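DUF1116 domain-containing protein (Enterococcus faecalis, PDB 3CLQ) is of unknown function but belongs to the AllG family and so may act as a subunit of an oxamate carbamoyltransferase. Local coordinates at residues V108-P111 against N112-V115; I153-R156 against D157-P161; T206-M209 against V210-D213. All coordinates share one frame; numbering follows the deposited sequence.

Three short-range contacts follow one another along the chain, each within the region related to the AllG subunit of oxamate carbamoyltransferase. Interaction 1 is the turn leading into strand 114-120 of a four-stranded antiparallel sheet; interaction 2 lies on helix 146-168, and interaction 3 at the C-terminal part of helix 195-210. The centres of interactions 1 and 2 are about 11 Å apart and the two touch, Tyr114 packing on Arg156, Gly160 and Pro161. Interaction 3, with its centre about 15 Å from that of interaction 2, does not touch it, yet both pack on helix 216-226. The series thus runs from a strand, through the helix its Tyr114 packs on, to the second subunit.

Interaction 1 of 3, residues V108-P111 against N112-V115; sequences VTSP and NMYV
Selenomethionine Met113 folds its side chain back along the Thr109-Ser110 backbone, and each of its atoms finds a neighbour there. CB lies 3.6 Å from Ser110 O. CG, anti to Met113's own carbonyl carbon (chi1 -71°), keeps the chain beside the same Ser110 O. At the next position SE passes alongside the peptide between the two residues, 3.7 Å from Thr109 CA and 3.5 Å from Ser110 N. A bend at the last torsion then brings the terminal CE over Ser110, 3.3 Å from its N and 3.4 Å from its CB. CE is modelled nearer still to Ser110 OG, an approach so short that at 2.5 Å resolution it is doubtful.

The path is set by a type I beta turn from Ser110 to Met113, with Pro111 and Asn112 at its corners, which delivers the chain into strand 114-120. Met113 N closes the turn on Ser110 O at 2.9 Å. The same backbone is tied to its surroundings by bonds of Pro111 with Ile35 and of Met113 with Ala34. Asn112, pointing away from the preceding segment, spends its amide elsewhere: ND2 donates to Glu73 and OD1 accepts from Lys33. The acid and the lysine are thus bridged by one neutral group, an arrangement that would fix the rotation of the amide.

Flanking the turn, Thr109 and Val115 meet obliquely through methyl groups, CG2 to CG1 at 4.1 Å, while Thr109 OG1 turns to Gly107 O.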
loop_
_atom_site.group_PDB
_atom_site.type_symbol
_atom_site.label_atom_id
_atom_site.label_comp_id
_atom_site.label_asym_id
_atom_site.label_seq_id
_atom_site.Cartn_x
_atom_site.Cartn_y
_atom_site.Cartn_z
ATOM N N VAL B 108 -25.222 -10.699 -7.190
ATOM C CA VAL B 108 -25.825 -11.413 -8.303
ATOM C C VAL B 108 -24.745 -11.826 -9.265
ATOM O O VAL B 108 -23.827 -11.060 -9.546
ATOM C CB VAL B 108 -26.874 -10.593 -9.033
ATOM C CG1 VAL B 108 -27.397 -11.373 -10.220
ATOM C CG2 VAL B 108 -28.003 -10.276 -8.095
ATOM N N THR B 109 -24.848 -13.054 -9.750
ATOM C CA THR B 109 -23.817 -13.617 -10.604
ATOM C C THR B 109 -24.477 -14.576 -11.582
ATOM O O THR B 109 -25.094 -15.556 -11.167
ATOM C CB THR B 109 -22.760 -14.308 -9.736
ATOM O OG1 THR B 109 -22.309 -13.367 -8.770
ATOM C CG2 THR B 109 -21.584 -14.779 -10.542
ATOM N N SER B 110 -24.377 -14.265 -12.870
ATOM C CA SER B 110 -25.072 -15.025 -13.884
ATOM C C SER B 110 -24.075 -15.683 -14.808
ATOM O O SER B 110 -22.961 -15.214 -14.914
ATOM C CB SER B 110 -25.982 -14.102 -14.679
ATOM O OG SER B 110 -25.260 -13.410 -15.678
ATOM N N PRO B 111 -24.476 -16.760 -15.494
ATOM C CA PRO B 111 -23.588 -17.609 -16.290
ATOM C C PRO B 111 -22.509 -16.891 -17.094
ATOM O O PRO B 111 -21.391 -17.414 -17.193
ATOM C CB PRO B 111 -24.544 -18.310 -17.228
ATOM C CG PRO B 111 -25.782 -18.450 -16.428
ATOM C CD PRO B 111 -25.867 -17.242 -15.544
ATOM N N ASN B 112 -22.814 -15.715 -17.651
ATOM C CA ASN B 112 -21.844 -15.013 -18.518
ATOM C C ASN B 112 -20.997 -13.900 -17.890
ATOM O O ASN B 112 -20.234 -13.221 -18.585
ATOM C CB ASN B 112 -22.512 -14.533 -19.797
ATOM C CG ASN B 112 -22.942 -15.675 -20.655
ATOM O OD1 ASN B 112 -22.108 -16.409 -21.181
ATOM N ND2 ASN B 112 -24.244 -15.864 -20.780
HETATM N N MSE B 113 -21.115 -13.719 -16.581
HETATM C CA MSE B 113 -20.174 -12.868 -15.887
HETATM C C MSE B 113 -18.880 -13.631 -15.697
HETATM O O MSE B 113 -18.897 -14.855 -15.571
HETATM C CB MSE B 113 -20.730 -12.425 -14.547
HETATM C CG MSE B 113 -21.843 -11.444 -14.720
HETATM SE SE MSE B 113 -22.796 -11.108 -13.064
HETATM C CE MSE B 113 -24.584 -11.071 -13.829
ATOM N N TYR B 114 -17.762 -12.910 -15.698
ATOM C CA TYR B 114 -16.480 -13.527 -15.421
ATOM C C TYR B 114 -16.277 -13.599 -13.922
ATOM O O TYR B 114 -16.699 -12.696 -13.202
ATOM C CB TYR B 114 -15.360 -12.745 -16.093
ATOM C CG TYR B 114 -15.081 -13.273 -17.454
ATOM C CD1 TYR B 114 -15.911 -12.946 -18.526
ATOM C CD2 TYR B 114 -14.027 -14.146 -17.674
ATOM C CE1 TYR B 114 -15.680 -13.477 -19.808
ATOM C CE2 TYR B 114 -13.779 -14.670 -18.940
ATOM C CZ TYR B 114 -14.615 -14.336 -19.996
ATOM O OH TYR B 114 -14.384 -14.857 -21.236
ATOM N N VAL B 115 -15.657 -14.685 -13.461
ATOM C CA VAL B 115 -15.319 -14.859 -12.042
ATOM C C VAL B 115 -13.826 -15.156 -11.845
ATOM O O VAL B 115 -13.202 -15.701 -12.747
ATOM C CB VAL B 115 -16.164 -15.993 -11.378
ATOM C CG1 VAL B 115 -17.600 -15.557 -11.196
ATOM C CG2 VAL B 115 -16.096 -17.297 -12.188
#

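Interaction 2 of 3, residues I153-R156 against D157-P161; sequences IWMR and DVLGP
A pi-type turn widens helix 146-168 where Trp154 meets Val158 and Leu159. Trp154 O takes Val158 N at 2.9 Å, the ordinary helical bond, and a weak one from Leu159 N; one residue on, Met155 O receives Gly160 N at 2.7 Å, five residues along the chain.

The indole lies beside this turn because its CG is anti to the backbone N (chi1 -180°), which carries the ring along the helix toward the later residues. Val158 CG1 rests over one face, 4.1 Å from the centroid of the five-membered ring, a CH-pi contact. The six-membered ring is met obliquely by Leu159, whose CB lies 3.4 Å from Trp154 CZ3.

Arg156 and Asp157 run side by side into a salt bridge, with NE 2.7 Å from OD1 and a weak second bond from NH2 to the same oxygen. NE comes to OD1 from the syn side but 32° out of the carboxylate plane, the two flat groups being turned 48° apart. Ile153 CG2 lies 3.5 Å above one face of the guanidinium, offset toward its rim.

Trp154 and Leu159 pack against helix 216-226, where Phe225 meets the indole, whereas Arg156 reaches Phe72 of helix 60-73 and, with Pro161, Tyr114 of strand 114-120.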
loop_
_atom_site.group_PDB
_atom_site.type_symbol
_atom_site.label_atom_id
_atom_site.label_comp_id
_atom_site.label_asym_id
_atom_site.label_seq_id
_atom_site.Cartn_x
_atom_site.Cartn_y
_atom_site.Cartn_z
ATOM N N ILE B 153 -21.278 -6.020 -20.522
ATOM C CA ILE B 153 -20.924 -6.657 -21.796
ATOM C C ILE B 153 -19.463 -6.405 -22.162
ATOM O O ILE B 153 -18.766 -7.294 -22.655
ATOM C CB ILE B 153 -21.844 -6.180 -22.937
ATOM C CG1 ILE B 153 -23.254 -6.716 -22.715
ATOM C CG2 ILE B 153 -21.324 -6.634 -24.299
ATOM C CD1 ILE B 153 -24.298 -5.950 -23.448
ATOM N N TRP B 154 -19.010 -5.185 -21.900
ATOM C CA TRP B 154 -17.617 -4.819 -22.066
ATOM C C TRP B 154 -16.739 -5.726 -21.211
ATOM O O TRP B 154 -15.716 -6.234 -21.662
ATOM C CB TRP B 154 -17.424 -3.363 -21.670
ATOM C CG TRP B 154 -16.014 -2.879 -21.805
ATOM C CD1 TRP B 154 -15.434 -2.343 -22.916
ATOM C CD2 TRP B 154 -15.008 -2.869 -20.782
ATOM N NE1 TRP B 154 -14.128 -2.011 -22.654
ATOM C CE2 TRP B 154 -13.842 -2.322 -21.350
ATOM C CE3 TRP B 154 -14.977 -3.276 -19.446
ATOM C CZ2 TRP B 154 -12.660 -2.174 -20.628
ATOM C CZ3 TRP B 154 -13.798 -3.124 -18.732
ATOM C CH2 TRP B 154 -12.663 -2.581 -19.324
HETATM N N MSE B 155 -17.152 -5.949 -19.977
HETATM C CA MSE B 155 -16.397 -6.825 -19.090
HETATM C C MSE B 155 -16.388 -8.291 -19.513
HETATM O O MSE B 155 -15.488 -9.037 -19.146
HETATM C CB MSE B 155 -16.926 -6.719 -17.676
HETATM C CG MSE B 155 -16.736 -5.356 -17.082
HETATM SE SE MSE B 155 -17.562 -5.357 -15.337
HETATM C CE MSE B 155 -16.146 -6.188 -14.266
ATOM N N ARG B 156 -17.382 -8.724 -20.273
ATOM C CA ARG B 156 -17.368 -10.115 -20.699
ATOM C C ARG B 156 -16.869 -10.287 -22.129
ATOM O O ARG B 156 -16.541 -11.401 -22.537
ATOM C CB ARG B 156 -18.732 -10.780 -20.539
ATOM C CG ARG B 156 -19.752 -10.289 -21.512
ATOM C CD ARG B 156 -20.451 -11.416 -22.231
ATOM N NE ARG B 156 -20.800 -10.892 -23.535
ATOM C CZ ARG B 156 -22.016 -10.518 -23.913
ATOM N NH1 ARG B 156 -23.069 -10.656 -23.114
ATOM N NH2 ARG B 156 -22.165 -10.022 -25.122
ATOM N N ASP B 157 -16.810 -9.194 -22.883
ATOM C CA ASP B 157 -16.351 -9.256 -24.266
ATOM C C ASP B 157 -14.867 -8.957 -24.344
ATOM O O ASP B 157 -14.150 -9.516 -25.180
ATOM C CB ASP B 157 -17.107 -8.254 -25.132
ATOM C CG ASP B 157 -18.448 -8.780 -25.606
ATOM O OD1 ASP B 157 -18.897 -9.839 -25.109
ATOM O OD2 ASP B 157 -19.040 -8.120 -26.480
ATOM N N VAL B 158 -14.415 -8.060 -23.470
ATOM C CA VAL B 158 -13.031 -7.636 -23.488
ATOM C C VAL B 158 -12.284 -7.824 -22.152
ATOM O O VAL B 158 -11.500 -8.765 -22.025
ATOM C CB VAL B 158 -12.853 -6.226 -24.168
ATOM C CG1 VAL B 158 -14.199 -5.564 -24.464
ATOM C CG2 VAL B 158 -11.890 -5.320 -23.391
ATOM N N LEU B 159 -12.522 -6.970 -21.165
ATOM C CA LEU B 159 -11.870 -7.130 -19.871
ATOM C C LEU B 159 -11.730 -8.592 -19.398
ATOM O O LEU B 159 -10.634 -9.060 -19.078
ATOM C CB LEU B 159 -12.610 -6.334 -18.811
ATOM C CG LEU B 159 -12.029 -6.485 -17.406
ATOM C CD1 LEU B 159 -10.572 -5.972 -17.271
ATOM C CD2 LEU B 159 -12.963 -5.781 -16.421
ATOM N N GLY B 160 -12.842 -9.309 -19.356
ATOM C CA GLY B 160 -12.842 -10.731 -18.999
ATOM C C GLY B 160 -11.854 -11.621 -19.738
ATOM O O GLY B 160 -10.974 -12.216 -19.117
ATOM N N PRO B 161 -12.012 -11.743 -21.067
ATOM C CA PRO B 161 -11.091 -12.489 -21.917
ATOM C C PRO B 161 -9.636 -12.070 -21.723
ATOM O O PRO B 161 -8.741 -12.916 -21.626
ATOM C CB PRO B 161 -11.564 -12.123 -23.318
ATOM C CG PRO B 161 -13.026 -11.897 -23.156
ATOM C CD PRO B 161 -13.134 -11.183 -21.843
#

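Interaction 3 of 3, residues T206-M209 against V210-D213; sequences TPYM and VQTD
At the edge of the Tyr208 ring, near its plane, sits the amide oxygen of Gln211, with OE1 4.0 Å from CD1. The two side chains run the same way, but their ring and amide planes are turned 49° apart, and the groups are not stacked. The Tyr208 side chain also touches Ala166 of helix 146-168 and, beyond that helix, Cys170 and Glu172. The Gln211 side chain, extended beyond CG, also runs past Pro207 O.

Behind these groups the helix 195-210 gives way to the loop before helix 216-226, and the backbone bonds change accordingly. Val210 N still makes a regular alpha-helical bond to Thr206 O, 3.0 Å long. The next two reach back only three residues: Gln211 N to Tyr208 O at 3.1 Å, and Thr212 N to Met209 O, also 3.1 Å. In both, the donor stands well above the carbonyl plane, 68° out of it for Tyr208, which marks a tightening of the turns as the chain leaves the helix.

Methyl groups meet on the same turn: Val210 CG2 lies beside Thr206 CG2 at 4.2 Å, both side chains pointing the same way, while selenomethionine Met209 extends to Leu162 and Ala166 of helix 146-168.

Val210 O takes a hydrogen bond from Arg216 NE of the second subunit, and Thr206 and Val210 pack on Phe223 of that subunit, Gln211 on its Lys220. Bond and packing make this helix end part of the subunit interface, where the negative end of the helix dipole would favour the cationic donor.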
loop_
_atom_site.group_PDB
_atom_site.type_symbol
_atom_site.label_atom_id
_atom_site.label_comp_id
_atom_site.label_asym_id
_atom_site.label_seq_id
_atom_site.Cartn_x
_atom_site.Cartn_y
_atom_site.Cartn_z
ATOM N N THR B 206 -0.185 -6.710 -14.565
ATOM C CA THR B 206 0.253 -6.008 -15.763
ATOM C C THR B 206 1.175 -6.828 -16.665
ATOM O O THR B 206 0.897 -6.981 -17.854
ATOM C CB THR B 206 0.938 -4.664 -15.434
ATOM O OG1 THR B 206 -0.028 -3.718 -14.952
ATOM C CG2 THR B 206 1.620 -4.094 -16.669
ATOM N N PRO B 207 2.280 -7.358 -16.111
ATOM C CA PRO B 207 3.244 -8.072 -16.957
ATOM C C PRO B 207 2.543 -9.121 -17.836
ATOM O O PRO B 207 2.842 -9.269 -19.013
ATOM C CB PRO B 207 4.165 -8.771 -15.938
ATOM C CG PRO B 207 3.974 -8.057 -14.640
ATOM C CD PRO B 207 2.670 -7.328 -14.683
ATOM N N TYR B 208 1.603 -9.838 -17.243
ATOM C CA TYR B 208 0.858 -10.875 -17.949
ATOM C C TYR B 208 -0.112 -10.328 -18.992
ATOM O O TYR B 208 -0.253 -10.911 -20.066
ATOM C CB TYR B 208 0.133 -11.779 -16.949
ATOM C CG TYR B 208 1.046 -12.284 -15.873
ATOM C CD1 TYR B 208 2.289 -12.812 -16.185
ATOM C CD2 TYR B 208 0.682 -12.207 -14.535
ATOM C CE1 TYR B 208 3.147 -13.256 -15.202
ATOM C CE2 TYR B 208 1.527 -12.650 -13.537
ATOM C CZ TYR B 208 2.756 -13.180 -13.880
ATOM O OH TYR B 208 3.591 -13.635 -12.882
HETATM N N MSE B 209 -0.775 -9.219 -18.693
HETATM C CA MSE B 209 -1.674 -8.614 -19.656
HETATM C C MSE B 209 -0.896 -8.179 -20.873
HETATM O O MSE B 209 -1.362 -8.287 -21.993
HETATM C CB MSE B 209 -2.395 -7.400 -19.083
HETATM C CG MSE B 209 -3.370 -7.683 -17.953
HETATM SE SE MSE B 209 -3.913 -5.997 -17.100
HETATM C CE MSE B 209 -5.010 -5.269 -18.496
ATOM N N VAL B 210 0.300 -7.676 -20.660
ATOM C CA VAL B 210 1.070 -7.213 -21.787
ATOM C C VAL B 210 1.474 -8.354 -22.744
ATOM O O VAL B 210 1.743 -8.120 -23.917
ATOM C CB VAL B 210 2.273 -6.428 -21.286
ATOM C CG1 VAL B 210 3.280 -6.208 -22.384
ATOM C CG2 VAL B 210 1.793 -5.109 -20.700
ATOM N N GLN B 211 1.484 -9.589 -22.245
ATOM C CA GLN B 211 1.919 -10.735 -23.039
ATOM C C GLN B 211 0.780 -11.276 -23.909
ATOM O O GLN B 211 0.897 -12.292 -24.595
ATOM C CB GLN B 211 2.443 -11.829 -22.122
ATOM C CG GLN B 211 3.901 -11.666 -21.783
ATOM C CD GLN B 211 4.373 -12.693 -20.790
ATOM O OE1 GLN B 211 4.435 -12.420 -19.592
ATOM N NE2 GLN B 211 4.691 -13.889 -21.269
ATOM N N THR B 212 -0.312 -10.538 -23.880
ATOM C CA THR B 212 -1.576 -10.975 -24.403
ATOM C C THR B 212 -1.704 -10.446 -25.825
ATOM O O THR B 212 -0.861 -9.668 -26.281
ATOM C CB THR B 212 -2.670 -10.431 -23.494
ATOM O OG1 THR B 212 -3.583 -11.471 -23.163
ATOM C CG2 THR B 212 -3.375 -9.259 -24.119
ATOM N N ASP B 213 -2.731 -10.866 -26.544
ATOM C CA ASP B 213 -2.853 -10.407 -27.903
ATOM C C ASP B 213 -3.773 -9.223 -28.052
ATOM O O ASP B 213 -4.029 -8.779 -29.163
ATOM C CB ASP B 213 -3.239 -11.554 -28.845
ATOM C CG ASP B 213 -2.043 -12.460 -29.165
ATOM O OD1 ASP B 213 -2.248 -13.492 -29.869
ATOM O OD2 ASP B 213 -0.902 -12.128 -28.702
#